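Local coordinates for protein BamaA.19900.a (Balamuthia mandrillaris, PDB 6VZZ) that binds glucose and, as a glucokinase of the actin-like ATPase clan, probably phosphorylates it at the 6-hydroxyl with ATP as phosphate donor, at residues A[124-129]-A[141-146]; A[95-100]-A[134-139]. All coordinates share one frame; numbering follows the deposited sequence.

Contact 1: residues A[124-129]-A[141-146]. With BGC (beta-D-glucopyranose), chain B.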
ATOM      1  N   ARG A 124      16.075 -20.202  -7.934  1.00 51.48           N
ATOM      2  CA  ARG A 124      15.022 -19.206  -7.859  1.00 49.00           C
ATOM      3  C   ARG A 124      15.426 -17.863  -8.439  1.00 47.21           C
ATOM      4  O   ARG A 124      14.550 -17.042  -8.719  1.00 48.19           O
ATOM      5  CB  ARG A 124      14.581 -19.011  -6.400  1.00 52.50           C
ATOM      6  CG  ARG A 124      13.865 -20.213  -5.813  1.00 56.04           C
ATOM      7  CD  ARG A 124      13.365 -19.948  -4.392  1.00 61.47           C
ATOM      8  NE  ARG A 124      14.439 -20.101  -3.414  1.00 65.24           N
ATOM      9  CZ  ARG A 124      15.002 -19.097  -2.746  1.00 65.59           C
ATOM     10  NH1 ARG A 124      14.586 -17.847  -2.924  1.00 61.59           N
ATOM     11  NH2 ARG A 124      15.983 -19.346  -1.888  1.00 69.13           N
ATOM     12  N   ARG A 125      16.718 -17.628  -8.647  1.00 48.45           N
ATOM     13  CA  ARG A 125      17.229 -16.348  -9.109  1.00 46.27           C
ATOM     14  C   ARG A 125      17.731 -16.449 -10.544  1.00 46.44           C
ATOM     15  O   ARG A 125      18.272 -17.474 -10.961  1.00 48.49           O
ATOM     16  CB  ARG A 125      18.343 -15.852  -8.185  1.00 49.21           C
ATOM     17  CG  ARG A 125      17.824 -15.565  -6.784  1.00 55.34           C
ATOM     18  CD  ARG A 125      18.890 -15.111  -5.810  1.00 59.57           C
ATOM     19  NE  ARG A 125      18.261 -14.639  -4.579  1.00 61.51           N
ATOM     20  CZ  ARG A 125      18.905 -14.456  -3.433  1.00 71.88           C
ATOM     21  NH1 ARG A 125      20.206 -14.713  -3.356  1.00 70.70           N
ATOM     22  NH2 ARG A 125      18.246 -14.026  -2.358  1.00 75.84           N
ATOM     23  N   LEU A 126      17.528 -15.372 -11.302  1.00 45.91           N
ATOM     24  CA  LEU A 126      17.909 -15.309 -12.709  1.00 43.83           C
ATOM     25  C   LEU A 126      18.604 -13.979 -12.960  1.00 46.18           C
ATOM     26  O   LEU A 126      17.999 -12.920 -12.762  1.00 45.18           O
ATOM     27  CB  LEU A 126      16.683 -15.465 -13.617  1.00 41.20           C
ATOM     28  CG  LEU A 126      16.880 -15.325 -15.131  1.00 43.77           C
ATOM     29  CD1 LEU A 126      17.784 -16.414 -15.692  1.00 42.70           C
ATOM     30  CD2 LEU A 126      15.539 -15.307 -15.864  1.00 39.55           C
ATOM     31  N   LYS A 127      19.872 -14.034 -13.379  1.00 45.52           N
ATOM     32  CA  LYS A 127      20.665 -12.849 -13.690  1.00 42.82           C
ATOM     33  C   LYS A 127      20.543 -12.503 -15.168  1.00 45.06           C
ATOM     34  O   LYS A 127      20.500 -13.396 -16.019  1.00 46.82           O
ATOM     35  CB  LYS A 127      22.138 -13.086 -13.347  1.00 47.89           C
ATOM     36  CG  LYS A 127      22.372 -13.612 -11.947  1.00 51.39           C
ATOM     37  CD  LYS A 127      23.833 -13.984 -11.705  1.00 57.32           C
ATOM     38  CE  LYS A 127      24.068 -14.296 -10.224  1.00 61.40           C
ATOM     39  NZ  LYS A 127      25.068 -15.389 -10.030  1.00 59.65           N
ATOM     40  N   ARG A 128      20.502 -11.200 -15.471  1.00 45.57           N
ATOM     41  CA  ARG A 128      20.543 -10.740 -16.860  1.00 45.16           C
ATOM     42  C   ARG A 128      21.698 -11.366 -17.631  1.00 45.89           C
ATOM     43  O   ARG A 128      21.526 -11.841 -18.759  1.00 46.92           O
ATOM     44  CB  ARG A 128      20.721  -9.235 -16.912  1.00 49.04           C
ATOM     45  CG  ARG A 128      19.551  -8.334 -16.746  1.00 46.04           C
ATOM     46  CD  ARG A 128      20.256  -7.022 -16.531  1.00 49.46           C
ATOM     47  NE  ARG A 128      19.463  -5.826 -16.673  1.00 51.57           N
ATOM     48  CZ  ARG A 128      19.908  -4.640 -16.284  1.00 53.06           C
ATOM     49  NH1 ARG A 128      19.148  -3.554 -16.421  1.00 54.79           N
ATOM     50  NH2 ARG A 128      21.121  -4.556 -15.746  1.00 46.71           N
ATOM     51  N   SER A 129      22.900 -11.326 -17.047  1.00 43.24           N
ATOM     52  CA  SER A 129      24.115 -11.788 -17.702  1.00 43.07           C
ATOM     53  C   SER A 129      24.091 -13.267 -18.066  1.00 44.09           C
ATOM     54  O   SER A 129      25.004 -13.725 -18.758  1.00 48.82           O
ATOM     55  CB  SER A 129      25.317 -11.515 -16.800  1.00 43.88           C
ATOM     56  OG  SER A 129      25.325 -12.400 -15.695  1.00 47.29           O
ATOM     57  N   THR A 141      18.303  -4.662 -21.870  1.00 41.41           N
ATOM     58  CA  THR A 141      17.456  -5.699 -21.290  1.00 43.07           C
ATOM     59  C   THR A 141      17.056  -5.299 -19.875  1.00 43.68           C
ATOM     60  O   THR A 141      17.918  -4.950 -19.063  1.00 45.43           O
ATOM     61  CB  THR A 141      18.180  -7.050 -21.260  1.00 41.09           C
ATOM     62  OG1 THR A 141      18.400  -7.509 -22.597  1.00 39.11           O
ATOM     63  CG2 THR A 141      17.369  -8.088 -20.499  1.00 38.31           C
ATOM     64  N   HIS A 142      15.760  -5.367 -19.567  1.00 41.82           N
ATOM     65  CA  HIS A 142      15.263  -4.894 -18.280  1.00 41.60           C
ATOM     66  C   HIS A 142      14.364  -5.925 -17.629  1.00 37.94           C
ATOM     67  O   HIS A 142      13.620  -6.635 -18.308  1.00 38.45           O
ATOM     68  CB  HIS A 142      14.511  -3.567 -18.432  1.00 41.84           C
ATOM     69  CG  HIS A 142      15.342  -2.504 -19.067  1.00 47.64           C
ATOM     70  ND1 HIS A 142      16.425  -1.936 -18.428  1.00 52.65           N
ATOM     71  CD2 HIS A 142      15.301  -1.959 -20.306  1.00 47.85           C
ATOM     72  CE1 HIS A 142      17.002  -1.066 -19.239  1.00 54.78           C
ATOM     73  NE2 HIS A 142      16.339  -1.061 -20.383  1.00 55.60           N
ATOM     74  N   PHE A 143      14.450  -6.003 -16.308  1.00 39.34           N
ATOM     75  CA  PHE A 143      13.545  -6.802 -15.495  1.00 38.42           C
ATOM     76  C   PHE A 143      12.466  -5.898 -14.926  1.00 39.79           C
ATOM     77  O   PHE A 143      12.766  -4.822 -14.396  1.00 43.88           O
ATOM     78  CB  PHE A 143      14.287  -7.476 -14.343  1.00 40.67           C
ATOM     79  CG  PHE A 143      14.986  -8.752 -14.716  1.00 40.85           C
ATOM     80  CD1 PHE A 143      14.338  -9.724 -15.453  1.00 40.59           C
ATOM     81  CD2 PHE A 143      16.291  -8.983 -14.299  1.00 42.66           C
ATOM     82  CE1 PHE A 143      14.974 -10.907 -15.772  1.00 42.53           C
ATOM     83  CE2 PHE A 143      16.938 -10.154 -14.616  1.00 42.99           C
ATOM     84  CZ  PHE A 143      16.281 -11.122 -15.355  1.00 44.17           C
ATOM     85  N   ILE A 144      11.214  -6.332 -15.035  1.00 39.01           N
ATOM     86  CA  ILE A 144      10.127  -5.742 -14.272  1.00 36.38           C
ATOM     87  C   ILE A 144       9.363  -6.878 -13.606  1.00 37.70           C
ATOM     88  O   ILE A 144       9.505  -8.049 -13.965  1.00 34.83           O
ATOM     89  CB  ILE A 144       9.189  -4.877 -15.135  1.00 38.66           C
ATOM     90  CG1 ILE A 144       8.493  -5.739 -16.197  1.00 35.64           C
ATOM     91  CG2 ILE A 144       9.964  -3.691 -15.730  1.00 36.94           C
ATOM     92  CD1 ILE A 144       7.561  -4.960 -17.098  1.00 34.76           C
ATOM     93  N   ASN A 145       8.580  -6.525 -12.590  1.00 38.72           N
ATOM     94  CA  ASN A 145       7.683  -7.490 -11.972  1.00 36.33           C
ATOM     95  C   ASN A 145       6.522  -7.780 -12.922  1.00 34.97           C
ATOM     96  O   ASN A 145       6.170  -6.955 -13.772  1.00 33.22           O
ATOM     97  CB  ASN A 145       7.200  -6.950 -10.620  1.00 35.78           C
ATOM     98  CG  ASN A 145       6.110  -7.795  -9.990  1.00 34.42           C
ATOM     99  OD1 ASN A 145       4.924  -7.594 -10.268  1.00 35.83           O
ATOM    100  ND2 ASN A 145       6.500  -8.722  -9.115  1.00 31.42           N
ATOM    101  N   ASP A 146       5.948  -8.980 -12.796  1.00 33.89           N
ATOM    102  CA  ASP A 146       4.894  -9.383 -13.724  1.00 34.08           C
ATOM    103  C   ASP A 146       3.659  -8.491 -13.600  1.00 36.74           C
ATOM    104  O   ASP A 146       3.096  -8.063 -14.616  1.00 40.38           O
ATOM    105  CB  ASP A 146       4.536 -10.860 -13.536  1.00 32.23           C
ATOM    106  CG  ASP A 146       4.102 -11.203 -12.113  1.00 37.00           C
ATOM    107  OD1 ASP A 146       4.416 -10.442 -11.168  1.00 36.62           O
ATOM    108  OD2 ASP A 146       3.456 -12.266 -11.937  1.00 37.48           O
TER
HETATM  109  C2  BGC B 401       5.173 -12.800  -6.152  1.00 34.07           C
HETATM  110  C3  BGC B 401       4.862 -11.523  -6.916  1.00 34.86           C
HETATM  111  C4  BGC B 401       4.068 -11.849  -8.175  1.00 35.95           C
HETATM  112  C5  BGC B 401       2.836 -12.664  -7.801  1.00 37.40           C
HETATM  113  C6  BGC B 401       1.992 -13.082  -8.981  1.00 34.53           C
HETATM  114  C1  BGC B 401       3.874 -13.541  -5.876  1.00 35.01           C
HETATM  115  O1  BGC B 401       4.090 -14.669  -5.109  1.00 39.30           O
HETATM  116  O2  BGC B 401       5.841 -12.493  -4.934  1.00 36.32           O
HETATM  117  O3  BGC B 401       6.059 -10.830  -7.238  1.00 35.93           O
HETATM  118  O4  BGC B 401       3.641 -10.650  -8.805  1.00 32.47           O
HETATM  119  O5  BGC B 401       3.252 -13.855  -7.119  1.00 36.44           O
HETATM  120  O6  BGC B 401       2.780 -13.641 -10.012  1.00 37.00           O
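Arg128 and Phe143 run alongside each other with opposite headings where strand 125-127, an outer strand of a small antiparallel sheet, packs over strand 141-145, an edge strand of the five-stranded sheet in this actin-like ATPase fold. Arg128 CG approaches CE2 and CD2 of the Phe143 ring, 3.8 Å from CE2. The guanidinium and ring planes are nearly parallel, 16° apart, but the guanidinium lies beyond the ring, at Thr141 and His142, and is not stacked on it. The CE2-CZ side of the ring also meets the backbone, with Leu126 O 3.5 Å from Phe143 CE2. An extended chain from CG to NE carries Arg128 NE across to Thr141, where it gives Thr141 O a weak, bent hydrogen bond of 3.0 Å; NH1 comes near the His142 ring. NH2 has a weak, long ion pair with Glu110, just before strand 111-114, while Thr141 OG1 turns to Pro137 O. Behind Phe143 stands Leu99 of strand 96-101, and Leu126 packs on helix 72-90.

At the C-terminal end of strand 141-145, Asn145 and the first helical residue, Asp146, bind glucose. With Asn145 CG anti to the backbone N (chi1 172°), CG comes within 4.0 Å of sugar O4; ND2 donates to O3 at 2.9 Å, weakly to O4, and also to Gly103 O. Asp146 grips the sugar with both carboxylate oxygens: OD1 accepts from O4 and OD2 from O6.

Contact 2: residues A[95-100]-A[134-139]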
ATOM      1  N   SER A  95      16.569  -5.809 -30.701  1.00 42.02           N
ATOM      2  CA  SER A  95      16.997  -4.460 -30.360  1.00 39.60           C
ATOM      3  C   SER A  95      16.675  -4.072 -28.924  1.00 43.17           C
ATOM      4  O   SER A  95      17.081  -2.992 -28.485  1.00 49.26           O
ATOM      5  CB  SER A  95      16.359  -3.451 -31.314  1.00 42.26           C
ATOM      6  OG  SER A  95      16.755  -3.712 -32.653  1.00 43.17           O
ATOM      7  N   GLY A  96      15.965  -4.916 -28.191  1.00 38.38           N
ATOM      8  CA  GLY A  96      15.577  -4.616 -26.831  1.00 41.73           C
ATOM      9  C   GLY A  96      14.780  -5.751 -26.225  1.00 41.32           C
ATOM     10  O   GLY A  96      14.123  -6.506 -26.951  1.00 41.52           O
ATOM     11  N   ALA A  97      14.829  -5.896 -24.902  1.00 37.30           N
ATOM     12  CA  ALA A  97      14.132  -6.995 -24.255  1.00 36.04           C
ATOM     13  C   ALA A  97      13.673  -6.557 -22.877  1.00 38.97           C
ATOM     14  O   ALA A  97      14.307  -5.720 -22.226  1.00 40.50           O
ATOM     15  CB  ALA A  97      15.013  -8.243 -24.154  1.00 35.65           C
ATOM     16  N   CYS A  98      12.547  -7.114 -22.446  1.00 38.57           N
ATOM     17  CA  CYS A  98      12.054  -6.916 -21.091  1.00 38.59           C
ATOM     18  C   CYS A  98      11.448  -8.218 -20.596  1.00 38.40           C
ATOM     19  O   CYS A  98      10.640  -8.835 -21.298  1.00 38.93           O
ATOM     20  CB  CYS A  98      11.015  -5.804 -21.022  1.00 35.71           C
ATOM     21  SG  CYS A  98      10.250  -5.680 -19.392  1.00 37.45           S
ATOM     22  N   LEU A  99      11.848  -8.636 -19.396  1.00 37.34           N
ATOM     23  CA  LEU A  99      11.325  -9.835 -18.753  1.00 36.12           C
ATOM     24  C   LEU A  99      10.486  -9.424 -17.552  1.00 37.69           C
ATOM     25  O   LEU A  99      11.007  -8.818 -16.607  1.00 38.64           O
ATOM     26  CB  LEU A  99      12.456 -10.762 -18.321  1.00 37.48           C
ATOM     27  CG  LEU A  99      13.407 -11.186 -19.435  1.00 37.61           C
ATOM     28  CD1 LEU A  99      14.664 -10.364 -19.372  1.00 37.44           C
ATOM     29  CD2 LEU A  99      13.720 -12.667 -19.337  1.00 38.05           C
ATOM     30  N   ALA A 100       9.193  -9.736 -17.597  1.00 37.04           N
ATOM     31  CA  ALA A 100       8.280  -9.479 -16.489  1.00 36.02           C
ATOM     32  C   ALA A 100       8.138 -10.777 -15.707  1.00 37.47           C
ATOM     33  O   ALA A 100       7.522 -11.737 -16.190  1.00 40.01           O
ATOM     34  CB  ALA A 100       6.928  -8.975 -16.989  1.00 34.40           C
ATOM     35  N   PHE A 134      21.582 -12.770 -28.099  1.00 42.71           N
ATOM     36  CA  PHE A 134      20.770 -12.580 -29.295  1.00 44.15           C
ATOM     37  C   PHE A 134      19.396 -12.004 -28.956  1.00 42.83           C
ATOM     38  O   PHE A 134      18.943 -11.046 -29.591  1.00 43.93           O
ATOM     39  CB  PHE A 134      20.626 -13.892 -30.061  1.00 45.79           C
ATOM     40  CG  PHE A 134      19.839 -13.756 -31.327  1.00 47.85           C
ATOM     41  CD1 PHE A 134      20.461 -13.395 -32.506  1.00 50.43           C
ATOM     42  CD2 PHE A 134      18.468 -13.961 -31.335  1.00 47.53           C
ATOM     43  CE1 PHE A 134      19.739 -13.250 -33.666  1.00 52.79           C
ATOM     44  CE2 PHE A 134      17.746 -13.813 -32.490  1.00 49.79           C
ATOM     45  CZ  PHE A 134      18.383 -13.458 -33.661  1.00 52.51           C
ATOM     46  N   LEU A 135      18.714 -12.570 -27.964  1.00 41.76           N
ATOM     47  CA  LEU A 135      17.390 -12.072 -27.616  1.00 41.49           C
ATOM     48  C   LEU A 135      17.425 -11.030 -26.518  1.00 38.19           C
ATOM     49  O   LEU A 135      16.434 -10.316 -26.332  1.00 37.61           O
ATOM     50  CB  LEU A 135      16.464 -13.210 -27.166  1.00 39.26           C
ATOM     51  CG  LEU A 135      16.018 -14.248 -28.190  1.00 41.32           C
ATOM     52  CD1 LEU A 135      14.981 -15.173 -27.576  1.00 40.80           C
ATOM     53  CD2 LEU A 135      15.469 -13.585 -29.437  1.00 43.06           C
ATOM     54  N   PHE A 136      18.528 -10.927 -25.789  1.00 41.42           N
ATOM     55  CA  PHE A 136      18.605 -10.088 -24.593  1.00 40.60           C
ATOM     56  C   PHE A 136      19.860  -9.236 -24.689  1.00 39.79           C
ATOM     57  O   PHE A 136      20.874  -9.534 -24.049  1.00 43.41           O
ATOM     58  CB  PHE A 136      18.578 -10.945 -23.328  1.00 38.00           C
ATOM     59  CG  PHE A 136      17.394 -11.863 -23.266  1.00 39.80           C
ATOM     60  CD1 PHE A 136      16.152 -11.392 -22.848  1.00 38.75           C
ATOM     61  CD2 PHE A 136      17.504 -13.189 -23.665  1.00 39.97           C
ATOM     62  CE1 PHE A 136      15.047 -12.233 -22.813  1.00 36.85           C
ATOM     63  CE2 PHE A 136      16.403 -14.032 -23.626  1.00 38.60           C
ATOM     64  CZ  PHE A 136      15.175 -13.555 -23.204  1.00 36.24           C
ATOM     65  N   PRO A 137      19.818  -8.161 -25.476  1.00 42.65           N
ATOM     66  CA  PRO A 137      20.993  -7.290 -25.627  1.00 42.27           C
ATOM     67  C   PRO A 137      21.465  -6.786 -24.277  1.00 42.26           C
ATOM     68  O   PRO A 137      20.659  -6.274 -23.485  1.00 42.12           O
ATOM     69  CB  PRO A 137      20.474  -6.141 -26.502  1.00 41.06           C
ATOM     70  CG  PRO A 137      18.983  -6.169 -26.324  1.00 42.33           C
ATOM     71  CD  PRO A 137      18.622  -7.602 -26.133  1.00 40.69           C
ATOM     72  N   PRO A 138      22.758  -6.940 -23.975  1.00 42.16           N
ATOM     73  CA  PRO A 138      23.246  -6.675 -22.608  1.00 44.41           C
ATOM     74  C   PRO A 138      22.922  -5.294 -22.059  1.00 47.51           C
ATOM     75  O   PRO A 138      22.589  -5.166 -20.872  1.00 47.61           O
ATOM     76  CB  PRO A 138      24.756  -6.890 -22.756  1.00 40.70           C
ATOM     77  CG  PRO A 138      24.857  -7.951 -23.789  1.00 40.88           C
ATOM     78  CD  PRO A 138      23.768  -7.635 -24.789  1.00 44.52           C
ATOM     79  N   THR A 139      22.998  -4.253 -22.878  1.00 43.66           N
ATOM     80  CA  THR A 139      22.717  -2.915 -22.386  1.00 44.75           C
ATOM     81  C   THR A 139      21.257  -2.506 -22.560  1.00 47.65           C
ATOM     82  O   THR A 139      20.881  -1.414 -22.127  1.00 48.46           O
ATOM     83  CB  THR A 139      23.637  -1.908 -23.082  1.00 48.03           C
ATOM     84  OG1 THR A 139      23.606  -2.133 -24.495  1.00 50.04           O
ATOM     85  CG2 THR A 139      25.076  -2.079 -22.590  1.00 45.29           C
TER
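Leu99 and Phe136 each place CG beside the backbone N (chi1 -56° and -55°), anti to the carbonyl carbon, and from these positions the two side chains cross at about a right angle. The isobutyl group of Leu99 gathers at the CD1 and CE1 atoms of Phe136: CD2 is 3.7 Å from Phe136 CE1, and CD1 lies 3.9 Å from Phe136 CD1. Two residues earlier on the same face of the strand, Ala97 points at the loop, its CB 3.6 Å from Phe136 CD1. That methyl is also 3.3 Å from Leu135 O and rests near the ring of Pro137, 4.2 Å from its CD. Pro137 extends the contact to Gly96, its CG 3.8 Å from Gly96 N. The union is thus apolar packing of a loop that lacks regular structure upon a β-strand, with Cys98 directed to the other face of the sheet.

Outside the two segments, the Phe136 ring makes an edge-to-face pair with Phe79 of helix 72-90 and also touches Leu131. Strand 96-101 runs between strands 37-43 and 141-145, with Ala97 bonded through its backbone to Lys140 and His142. The loop 134-139 therefore covers one face of this sheet beside helix 72-90, with Leu135 reaching both Ser83 of that helix and Val39 of strand 37-43.

In the fold
The centres of contacts 1 and 2 are 10 Å apart, and their segments alternate along the chain: 95-100, 124-129, 134-139, then 141-146. Strands 96-101 and 141-145 are parallel neighbours in one five-stranded sheet, joined where His142 O and Ile144 N probably bond to the backbone of Leu99. Leu99 is common ground, meeting Phe136 within contact 2 and Phe143 of contact 1. The chain leaves strand 96-101, forms the small antiparallel sheet and returns through loop 134-139 to the sheet edge. Helix 72-90 packs against Leu126 of contact 1 and against loop 134-139 of contact 2. The packing thus adjoins strand 141-145, which ends at Asn145 and leads into the helix that begins with Asp146, both glucose-binding.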